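Local coordinates for aluminum resistance protein (Clostridium novyi, PDB 3I16) that is probably a pyridoxal-phosphate-dependent carbon-sulfur lyase of the methionine gamma-lyase family, thought to be involved in aluminum resistance, at residues R75-A80 and S289-L294; P95-G100 and Y269-P274; H102-A107 and I214-N219. All blocks are in the same frame, centred on the assembly; numbering follows the deposited sequence.

Interaction 1. Residues R75-A80 and S289-L294. With EDO (1,2-ethanediol), chain M.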
loop_
_atom_site.group_PDB
_atom_site.type_symbol
_atom_site.label_atom_id
_atom_site.label_comp_id
_atom_site.label_asym_id
_atom_site.label_seq_id
_atom_site.Cartn_x
_atom_site.Cartn_y
_atom_site.Cartn_z
ATOM N N ARG B 75 -5.485 -11.447 -9.442
ATOM C CA ARG B 75 -5.939 -10.751 -10.640
ATOM C C ARG B 75 -6.713 -11.672 -11.594
ATOM O O ARG B 75 -7.762 -11.298 -12.118
ATOM C CB ARG B 75 -4.724 -10.191 -11.374
ATOM C CG ARG B 75 -5.008 -9.476 -12.662
ATOM C CD ARG B 75 -3.708 -9.318 -13.390
ATOM N NE ARG B 75 -3.247 -10.633 -13.805
ATOM C CZ ARG B 75 -1.994 -10.949 -14.106
ATOM N NH1 ARG B 75 -1.026 -10.036 -14.066
ATOM N NH2 ARG B 75 -1.710 -12.204 -14.442
ATOM N N ASP B 76 -6.158 -12.850 -11.851
ATOM C CA ASP B 76 -6.776 -13.815 -12.753
ATOM C C ASP B 76 -8.120 -14.313 -12.232
ATOM O O ASP B 76 -9.039 -14.487 -13.006
ATOM C CB ASP B 76 -5.849 -15.021 -12.979
ATOM C CG ASP B 76 -4.545 -14.648 -13.685
ATOM O OD1 ASP B 76 -4.445 -13.533 -14.253
ATOM O OD2 ASP B 76 -3.616 -15.484 -13.658
ATOM N N SER B 77 -8.220 -14.567 -10.933
ATOM C CA SER B 77 -9.469 -15.042 -10.359
ATOM C C SER B 77 -10.530 -13.929 -10.318
ATOM O O SER B 77 -11.712 -14.220 -10.394
ATOM C CB SER B 77 -9.249 -15.665 -8.983
ATOM O OG SER B 77 -8.473 -16.867 -9.094
ATOM N N LEU B 78 -10.111 -12.664 -10.242
ATOM C CA LEU B 78 -11.062 -11.550 -10.225
ATOM C C LEU B 78 -11.717 -11.397 -11.608
ATOM O O LEU B 78 -12.913 -11.107 -11.702
ATOM C CB LEU B 78 -10.381 -10.242 -9.787
ATOM C CG LEU B 78 -11.278 -9.001 -9.726
ATOM C CD1 LEU B 78 -12.436 -9.258 -8.735
ATOM C CD2 LEU B 78 -10.448 -7.747 -9.347
ATOM N N ASP B 79 -10.937 -11.599 -12.669
ATOM C CA ASP B 79 -11.481 -11.589 -14.019
ATOM C C ASP B 79 -12.537 -12.698 -14.168
ATOM O O ASP B 79 -13.621 -12.466 -14.735
ATOM C CB ASP B 79 -10.395 -11.774 -15.069
ATOM C CG ASP B 79 -9.471 -10.570 -15.197
ATOM O OD1 ASP B 79 -9.759 -9.473 -14.665
ATOM O OD2 ASP B 79 -8.406 -10.737 -15.821
ATOM N N ALA B 80 -12.235 -13.867 -13.611
ATOM C CA ALA B 80 -13.137 -15.015 -13.658
ATOM C C ALA B 80 -14.405 -14.759 -12.877
ATOM O O ALA B 80 -15.495 -15.138 -13.318
ATOM C CB ALA B 80 -12.418 -16.297 -13.137
ATOM N N SER B 289 -9.441 -4.772 -2.351
ATOM C CA SER B 289 -10.481 -3.742 -2.359
ATOM C C SER B 289 -11.370 -3.871 -3.592
ATOM O O SER B 289 -12.548 -3.443 -3.574
ATOM C CB SER B 289 -9.858 -2.336 -2.280
ATOM O OG SER B 289 -9.163 -2.035 -3.479
HETATM N N MSE B 290 -10.824 -4.434 -4.672
HETATM C CA MSE B 290 -11.631 -4.643 -5.882
HETATM C C MSE B 290 -12.612 -5.786 -5.692
HETATM O O MSE B 290 -13.775 -5.680 -6.109
HETATM C CB MSE B 290 -10.774 -4.863 -7.109
HETATM C CG MSE B 290 -10.249 -3.569 -7.666
HETATM SE SE MSE B 290 -9.174 -3.919 -9.201
HETATM C CE MSE B 290 -7.454 -4.194 -8.320
ATOM N N TYR B 291 -12.162 -6.863 -5.055
ATOM C CA TYR B 291 -13.052 -7.986 -4.727
ATOM C C TYR B 291 -14.131 -7.503 -3.739
ATOM O O TYR B 291 -15.355 -7.711 -3.933
ATOM C CB TYR B 291 -12.303 -9.132 -4.036
ATOM C CG TYR B 291 -11.521 -10.099 -4.918
ATOM C CD1 TYR B 291 -12.179 -11.093 -5.633
ATOM C CD2 TYR B 291 -10.128 -10.078 -4.972
ATOM C CE1 TYR B 291 -11.487 -12.003 -6.409
ATOM C CE2 TYR B 291 -9.420 -10.983 -5.766
ATOM C CZ TYR B 291 -10.117 -11.951 -6.480
ATOM O OH TYR B 291 -9.460 -12.892 -7.261
ATOM N N GLN B 292 -13.675 -6.857 -2.670
ATOM C CA GLN B 292 -14.608 -6.410 -1.641
ATOM C C GLN B 292 -15.644 -5.412 -2.181
ATOM O O GLN B 292 -16.821 -5.476 -1.821
ATOM C CB GLN B 292 -13.880 -5.851 -0.423
ATOM C CG GLN B 292 -14.806 -5.789 0.787
ATOM C CD GLN B 292 -14.144 -5.383 2.066
ATOM O OE1 GLN B 292 -12.953 -5.079 2.105
ATOM N NE2 GLN B 292 -14.928 -5.384 3.152
ATOM N N GLY B 293 -15.194 -4.522 -3.068
ATOM C CA GLY B 293 -16.060 -3.548 -3.712
ATOM C C GLY B 293 -17.130 -4.194 -4.573
ATOM O O GLY B 293 -18.289 -3.791 -4.535
ATOM N N LEU B 294 -16.757 -5.206 -5.351
ATOM C CA LEU B 294 -17.754 -5.928 -6.168
ATOM C C LEU B 294 -18.826 -6.548 -5.279
ATOM O O LEU B 294 -20.031 -6.531 -5.601
ATOM C CB LEU B 294 -17.089 -7.050 -6.981
ATOM C CG LEU B 294 -18.008 -8.015 -7.746
ATOM C CD1 LEU B 294 -18.845 -7.250 -8.752
ATOM C CD2 LEU B 294 -17.188 -9.102 -8.417
HETATM C C1 EDO M . -10.546 -2.449 2.621
HETATM O O1 EDO M . -9.524 -2.915 3.527
HETATM C C2 EDO M . -10.505 -3.168 1.278
HETATM O O2 EDO M . -10.553 -4.586 1.466
#
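L78 lies across one face of the Y291 ring: its CD1 sits 3.9 Å from the ring centroid, 23° off the ring normal, a CH-pi contact displaced toward the CD1-CE1 side of the ring. The two side chains run in opposite senses, so that the leucine methyl covers the inner part of the phenol while the phenol oxygen travels past the leucine to the other helix's backbone. There Y291 OH ends 3.3 Å from S77 CB. It is also near L78 N, but the angle is too poor for a bond; the hydroxyl has instead a weak hydrogen bond with G74 O, just before the 75-80 segment on helix 73-86. The second leucine branch turns to M290, a selenomethionine, with L78 CD2 3.7 Å from M290 CB, and these two side chains meet at about a right angle. L78 CG is anti to the backbone N (chi1 -180°), which carries the fork out between the two neighbours. The fold here is the PLP-dependent aminotransferase type, and the contact joins helix 73-86 to the start of the long helix 287-318. Their short segments run nearly parallel, at 19°, with axes 10.9 Å apart, a wide spacing bridged by the tyrosine and leucine. On the side of helix 73-86 turned away from Y291, R75 grips D76 OD1 side-on through both NE and NH2, the latter at 3.0 Å, and D79 forms a salt bridge with R94. Beyond Y291, F383 of the second subunit packs against the tyrosine.

Interaction 2. Residues P95-G100 and Y269-P274. With PLP (pyridoxal-5'-phosphate), chain J; EDO (1,2-ethanediol), chain R; EDO (1,2-ethanediol), chain K.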
loop_
_atom_site.group_PDB
_atom_site.type_symbol
_atom_site.label_atom_id
_atom_site.label_comp_id
_atom_site.label_asym_id
_atom_site.label_seq_id
_atom_site.Cartn_x
_atom_site.Cartn_y
_atom_site.Cartn_z
ATOM N N PRO B 95 -6.535 -2.273 -12.533
ATOM C CA PRO B 95 -6.322 -0.946 -11.930
ATOM C C PRO B 95 -5.667 0.047 -12.912
ATOM O O PRO B 95 -5.752 1.290 -12.729
ATOM C CB PRO B 95 -5.382 -1.239 -10.761
ATOM C CG PRO B 95 -4.707 -2.520 -11.087
ATOM C CD PRO B 95 -5.705 -3.304 -11.896
ATOM N N HIS B 96 -5.070 -0.525 -13.967
ATOM C CA HIS B 96 -4.335 0.193 -14.987
ATOM C C HIS B 96 -5.220 1.114 -15.874
ATOM O O HIS B 96 -4.668 2.007 -16.516
ATOM C CB HIS B 96 -3.552 -0.818 -15.868
ATOM C CG HIS B 96 -2.621 -1.709 -15.097
ATOM N ND1 HIS B 96 -3.071 -2.699 -14.247
ATOM C CD2 HIS B 96 -1.268 -1.765 -15.056
ATOM C CE1 HIS B 96 -2.034 -3.304 -13.692
ATOM N NE2 HIS B 96 -0.926 -2.762 -14.169
ATOM N N PHE B 97 -6.538 0.883 -15.954
ATOM C CA PHE B 97 -7.427 1.781 -16.731
ATOM C C PHE B 97 -7.576 3.036 -15.887
ATOM O O PHE B 97 -7.935 2.957 -14.714
ATOM C CB PHE B 97 -8.827 1.234 -17.008
ATOM C CG PHE B 97 -8.878 0.066 -17.957
ATOM C CD1 PHE B 97 -8.680 0.243 -19.317
ATOM C CD2 PHE B 97 -9.210 -1.203 -17.494
ATOM C CE1 PHE B 97 -8.748 -0.822 -20.184
ATOM C CE2 PHE B 97 -9.262 -2.289 -18.363
ATOM C CZ PHE B 97 -9.055 -2.102 -19.704
ATOM N N VAL B 98 -7.314 4.195 -16.482
ATOM C CA VAL B 98 -7.268 5.440 -15.723
ATOM C C VAL B 98 -8.645 6.013 -15.388
ATOM O O VAL B 98 -8.780 6.812 -14.461
ATOM C CB VAL B 98 -6.310 6.495 -16.398
ATOM C CG1 VAL B 98 -4.874 5.929 -16.485
ATOM C CG2 VAL B 98 -6.807 6.962 -17.765
ATOM N N ASN B 99 -9.641 5.601 -16.155
ATOM C CA ASN B 99 -11.023 6.025 -16.005
ATOM C C ASN B 99 -11.866 5.190 -16.951
ATOM O O ASN B 99 -11.335 4.306 -17.630
ATOM C CB ASN B 99 -11.187 7.536 -16.286
ATOM C CG ASN B 99 -10.687 7.951 -17.643
ATOM O OD1 ASN B 99 -10.683 7.177 -18.614
ATOM N ND2 ASN B 99 -10.253 9.208 -17.729
ATOM N N GLY B 100 -13.173 5.436 -16.964
ATOM C CA GLY B 100 -14.072 4.711 -17.836
ATOM C C GLY B 100 -13.835 4.948 -19.312
ATOM O O GLY B 100 -13.977 4.040 -20.114
ATOM N N TYR B 269 -4.780 -6.199 -25.773
ATOM C CA TYR B 269 -3.626 -5.796 -26.585
ATOM C C TYR B 269 -3.525 -4.286 -26.835
ATOM O O TYR B 269 -2.460 -3.787 -27.224
ATOM C CB TYR B 269 -3.595 -6.555 -27.901
ATOM C CG TYR B 269 -3.483 -8.041 -27.721
ATOM C CD1 TYR B 269 -2.464 -8.591 -26.939
ATOM C CD2 TYR B 269 -4.381 -8.904 -28.347
ATOM C CE1 TYR B 269 -2.346 -9.941 -26.782
ATOM C CE2 TYR B 269 -4.268 -10.266 -28.195
ATOM C CZ TYR B 269 -3.243 -10.775 -27.426
ATOM O OH TYR B 269 -3.121 -12.122 -27.262
ATOM N N ARG B 270 -4.649 -3.582 -26.670
ATOM C CA ARG B 270 -4.657 -2.125 -26.671
ATOM C C ARG B 270 -4.297 -1.600 -25.259
ATOM O O ARG B 270 -3.613 -0.612 -25.136
ATOM C CB ARG B 270 -6.022 -1.589 -27.117
ATOM C CG ARG B 270 -6.241 -0.095 -26.856
ATOM C CD ARG B 270 -5.298 0.790 -27.640
ATOM N NE ARG B 270 -5.352 2.163 -27.157
ATOM C CZ ARG B 270 -5.130 3.258 -27.878
ATOM N NH1 ARG B 270 -4.865 3.218 -29.196
ATOM N NH2 ARG B 270 -5.187 4.426 -27.268
ATOM N N LEU B 271 -4.805 -2.226 -24.208
ATOM C CA LEU B 271 -4.462 -1.807 -22.849
ATOM C C LEU B 271 -2.941 -1.889 -22.649
ATOM O O LEU B 271 -2.384 -1.004 -22.020
ATOM C CB LEU B 271 -5.183 -2.636 -21.785
ATOM C CG LEU B 271 -4.768 -2.360 -20.326
ATOM C CD1 LEU B 271 -5.070 -0.922 -19.850
ATOM C CD2 LEU B 271 -5.433 -3.387 -19.408
ATOM N N THR B 272 -2.299 -2.951 -23.173
ATOM C CA THR B 272 -0.852 -3.070 -23.139
ATOM C C THR B 272 -0.384 -3.037 -24.611
ATOM O O THR B 272 -0.530 -2.000 -25.281
ATOM C CB THR B 272 -0.363 -4.321 -22.336
ATOM O OG1 THR B 272 -0.735 -5.534 -23.019
ATOM C CG2 THR B 272 -0.952 -4.299 -20.922
ATOM N N VAL B 273 0.154 -4.157 -25.103
ATOM C CA VAL B 273 0.594 -4.287 -26.473
ATOM C C VAL B 273 0.316 -5.706 -27.000
ATOM O O VAL B 273 0.164 -6.661 -26.219
ATOM C CB VAL B 273 2.101 -4.029 -26.603
ATOM C CG1 VAL B 273 2.446 -2.535 -26.400
ATOM C CG2 VAL B 273 2.867 -4.926 -25.621
ATOM N N PRO B 274 0.258 -5.850 -28.329
ATOM C CA PRO B 274 0.183 -7.174 -28.936
ATOM C C PRO B 274 1.299 -8.081 -28.415
ATOM O O PRO B 274 2.456 -7.642 -28.278
ATOM C CB PRO B 274 0.389 -6.871 -30.416
ATOM C CG PRO B 274 -0.314 -5.539 -30.591
ATOM C CD PRO B 274 -0.017 -4.787 -29.320
HETATM N N1 PLP J . -19.853 6.715 -20.517
HETATM C C2 PLP J . -20.860 7.246 -19.767
HETATM C C2A PLP J . -22.262 7.243 -20.293
HETATM C C3 PLP J . -20.551 7.773 -18.515
HETATM O O3 PLP J . -21.566 8.297 -17.753
HETATM C C4 PLP J . -19.231 7.769 -18.042
HETATM C C5 PLP J . -18.214 7.229 -18.823
HETATM C C6 PLP J . -18.552 6.695 -20.050
HETATM C C5A PLP J . -16.765 7.150 -18.381
HETATM O O4P PLP J . -16.326 8.329 -17.791
HETATM P P PLP J . -14.907 8.518 -17.001
HETATM O O1P PLP J . -14.622 7.457 -15.948
HETATM O O2P PLP J . -15.116 9.829 -16.281
HETATM O O3P PLP J . -13.779 8.535 -18.021
HETATM C C1 EDO R . -3.472 2.608 -32.264
HETATM O O1 EDO R . -2.575 2.750 -31.154
HETATM C C2 EDO R . -3.856 1.139 -32.271
HETATM O O2 EDO R . -4.644 0.876 -31.103
HETATM C C1 EDO K . -2.069 6.552 -30.970
HETATM O O1 EDO K . -1.616 5.194 -30.931
HETATM C C2 EDO K . -3.072 6.831 -29.855
HETATM O O2 EDO K . -4.288 6.083 -29.981
#
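One face of the F97 ring carries L271 CD1, which stands 4.0 Å from the ring centroid and 25° off the normal, shifted toward the rim in a CH-pi contact. The methyl sits above the CD1-CE1 side of the ring, with F97 CE1 3.7 Å from L271 CD1; the other leucine methyl, CD2, reaches round to the CZ end at 3.9 Å from F97 CZ. The ring also meets H102 edge-to-face. A second flat group, the R270 guanidinium, takes no part in this contact: its NH1 donates to O2 of two ethanediol molecules, probably from the crystallisation liquor, at its edge, and its NH2 donates to T272 O of the third subunit. R270 additionally makes a cation-pi contact with F109.

L271 comes from the last turn of its helix, and with CG anti to the backbone N (chi1 174°) both of its methyls are delivered to the phenylalanine. H96 adds a looser touch, its CB 4.3 Å from L271 CD1. The loop carrying F97 then runs straight into the cofactor site: N99 caps the following helix, its OD1 accepting from H102 N, and G100 N donates to the phosphate oxygen O1P of PLP at 2.7 Å with an N-H...O angle of 154°. A backbone N-H at a helix start is well placed to hold a phosphate, as in other enzymes of this fold.

The contact lies among strand 90-94, whose L92 touches F97 and R94 touches L271, helix 100-111 and the end of helix 261-271, beside the third subunit, where H96 meets its counterpart.

Interaction 3. Residues H102-A107 and I214-N219. With PLP (pyridoxal-5'-phosphate), chain J.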
loop_
_atom_site.group_PDB
_atom_site.type_symbol
_atom_site.label_atom_id
_atom_site.label_comp_id
_atom_site.label_asym_id
_atom_site.label_seq_id
_atom_site.Cartn_x
_atom_site.Cartn_y
_atom_site.Cartn_z
ATOM N N HIS B 102 -11.051 5.374 -20.736
ATOM C CA HIS B 102 -9.922 4.533 -21.103
ATOM C C HIS B 102 -10.413 3.127 -21.447
ATOM O O HIS B 102 -10.075 2.611 -22.512
ATOM C CB HIS B 102 -8.869 4.532 -19.994
ATOM C CG HIS B 102 -7.594 3.840 -20.351
ATOM N ND1 HIS B 102 -6.603 3.601 -19.418
ATOM C CD2 HIS B 102 -7.167 3.276 -21.508
ATOM C CE1 HIS B 102 -5.599 2.975 -20.006
ATOM N NE2 HIS B 102 -5.918 2.766 -21.273
ATOM N N ALA B 103 -11.253 2.543 -20.593
ATOM C CA ALA B 103 -11.797 1.208 -20.841
ATOM C C ALA B 103 -12.607 1.154 -22.148
ATOM O O ALA B 103 -12.452 0.229 -22.929
ATOM C CB ALA B 103 -12.666 0.748 -19.667
ATOM N N LEU B 104 -13.456 2.151 -22.388
ATOM C CA LEU B 104 -14.265 2.200 -23.609
ATOM C C LEU B 104 -13.395 2.346 -24.851
ATOM O O LEU B 104 -13.577 1.640 -25.845
ATOM C CB LEU B 104 -15.257 3.355 -23.531
ATOM C CG LEU B 104 -16.300 3.234 -22.411
ATOM C CD1 LEU B 104 -16.829 4.596 -22.065
ATOM C CD2 LEU B 104 -17.422 2.306 -22.801
ATOM N N GLY B 105 -12.429 3.252 -24.776
ATOM C CA GLY B 105 -11.511 3.460 -25.868
ATOM C C GLY B 105 -10.681 2.222 -26.173
ATOM O O GLY B 105 -10.443 1.920 -27.336
ATOM N N ALA B 106 -10.219 1.523 -25.140
ATOM C CA ALA B 106 -9.460 0.302 -25.337
ATOM C C ALA B 106 -10.333 -0.733 -26.078
ATOM O O ALA B 106 -9.823 -1.444 -26.945
ATOM C CB ALA B 106 -8.946 -0.253 -24.023
ATOM N N ALA B 107 -11.623 -0.818 -25.726
ATOM C CA ALA B 107 -12.571 -1.705 -26.408
ATOM C C ALA B 107 -12.643 -1.416 -27.912
ATOM O O ALA B 107 -12.588 -2.338 -28.744
ATOM C CB ALA B 107 -13.987 -1.573 -25.796
ATOM N N ILE B 214 -20.123 -6.769 -33.873
ATOM C CA ILE B 214 -19.883 -6.750 -32.430
ATOM C C ILE B 214 -20.843 -5.726 -31.803
ATOM O O ILE B 214 -20.906 -4.560 -32.218
ATOM C CB ILE B 214 -18.428 -6.355 -32.101
ATOM C CG1 ILE B 214 -17.452 -7.379 -32.667
ATOM C CG2 ILE B 214 -18.206 -6.202 -30.592
ATOM C CD1 ILE B 214 -17.763 -8.843 -32.277
ATOM N N CYS B 215 -21.627 -6.182 -30.839
ATOM C CA CYS B 215 -22.500 -5.294 -30.090
ATOM C C CYS B 215 -21.813 -4.924 -28.776
ATOM O O CYS B 215 -21.693 -5.751 -27.868
ATOM C CB CYS B 215 -23.839 -5.960 -29.885
ATOM S SG CYS B 215 -24.803 -5.944 -31.448
ATOM N N PHE B 216 -21.343 -3.677 -28.716
ATOM C CA PHE B 216 -20.614 -3.133 -27.580
ATOM C C PHE B 216 -21.445 -2.148 -26.747
ATOM O O PHE B 216 -21.980 -1.185 -27.270
ATOM C CB PHE B 216 -19.332 -2.445 -28.087
ATOM C CG PHE B 216 -18.539 -1.740 -27.018
ATOM C CD1 PHE B 216 -18.112 -2.425 -25.883
ATOM C CD2 PHE B 216 -18.145 -0.422 -27.182
ATOM C CE1 PHE B 216 -17.375 -1.783 -24.901
ATOM C CE2 PHE B 216 -17.374 0.234 -26.207
ATOM C CZ PHE B 216 -16.982 -0.450 -25.068
ATOM N N VAL B 217 -21.537 -2.391 -25.443
ATOM C CA VAL B 217 -22.287 -1.500 -24.560
ATOM C C VAL B 217 -21.408 -0.835 -23.520
ATOM O O VAL B 217 -20.638 -1.493 -22.812
ATOM C CB VAL B 217 -23.412 -2.237 -23.805
ATOM C CG1 VAL B 217 -24.218 -1.222 -22.950
ATOM C CG2 VAL B 217 -24.321 -2.977 -24.783
ATOM N N ASP B 218 -21.534 0.485 -23.462
ATOM C CA ASP B 218 -20.950 1.338 -22.422
ATOM C C ASP B 218 -21.931 1.173 -21.286
ATOM O O ASP B 218 -23.036 1.720 -21.328
ATOM C CB ASP B 218 -20.938 2.792 -22.921
ATOM C CG ASP B 218 -20.566 3.813 -21.846
ATOM O OD1 ASP B 218 -20.447 3.473 -20.649
ATOM O OD2 ASP B 218 -20.367 4.979 -22.239
ATOM N N ASN B 219 -21.524 0.424 -20.276
ATOM C CA ASN B 219 -22.376 0.049 -19.166
ATOM C C ASN B 219 -22.257 0.948 -17.930
ATOM O O ASN B 219 -22.928 0.697 -16.923
ATOM C CB ASN B 219 -22.065 -1.412 -18.763
ATOM C CG ASN B 219 -23.253 -2.103 -18.100
ATOM O OD1 ASN B 219 -24.391 -1.887 -18.512
ATOM N ND2 ASN B 219 -23.000 -2.935 -17.084
HETATM N N1 PLP J . -19.853 6.715 -20.517
HETATM C C2 PLP J . -20.860 7.246 -19.767
HETATM C C2A PLP J . -22.262 7.243 -20.293
HETATM C C3 PLP J . -20.551 7.773 -18.515
HETATM O O3 PLP J . -21.566 8.297 -17.753
HETATM C C4 PLP J . -19.231 7.769 -18.042
HETATM C C5 PLP J . -18.214 7.229 -18.823
HETATM C C6 PLP J . -18.552 6.695 -20.050
HETATM C C5A PLP J . -16.765 7.150 -18.381
HETATM O O4P PLP J . -16.326 8.329 -17.791
HETATM P P PLP J . -14.907 8.518 -17.001
HETATM O O1P PLP J . -14.622 7.457 -15.948
HETATM O O2P PLP J . -15.116 9.829 -16.281
HETATM O O3P PLP J . -13.779 8.535 -18.021
#
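A107 CB presses on the far corner of the F216 ring, 3.3 Å from F216 CZ, and this is the tight end of the contact. F216 CE1 is also close to A107 CB, at 3.5 Å. F216 has CG anti to the backbone N (chi1 175°), which lifts the ring off the strand toward the helix. L104 CD2 wedges in beside it, 3.6 Å from F216 CZ and equally 3.6 Å from D218 CB, crossing both side chains at about a right angle. The helix 100-111 runs antiparallel to strand 214-218 (171°) and covers one face of the large central sheet, the arrangement of the PLP-dependent aminotransferase fold. L237 and A239 of the neighbouring strand 237-241 close the same apolar layer. The loose part is the strand's start, where the partly exposed I214 side chain comes no nearer than 7.1 Å to the helix segment. At the other end L104 CD1 continues the packing on to the cofactor, 3.4 Å from PLP C6. D218 there turns from packing to polar work, OD2 accepting from PLP N1 at 2.5 Å, a length short enough to be taken with caution, while its OD1 accepts from C220 N. As in other enzymes of this fold, that carboxylate would tend to favour a protonated pyridine nitrogen.

Overall arrangement
Interactions 2 and 3 both touch the cofactor, with centres about 12 Å apart, and they meet directly: F97 CA lies 3.3 Å from H102 ND1, and R270 CG lies 3.6 Å from A106 CA. Between them they hold PLP at two places, interaction 2 through the phosphate and interaction 3 through the pyridine nitrogen; T101 of the same chain and Y68 of the third subunit add further bonds. Interaction 1 stands farther out, about 17 Å from interaction 2 and 20 Å from interaction 3 between centres. It touches interaction 2 where, in the conformer modelled here, M290 CE lies 4.1 Å from P95 CD, but stays about 10 Å from interaction 3 at the nearest atoms.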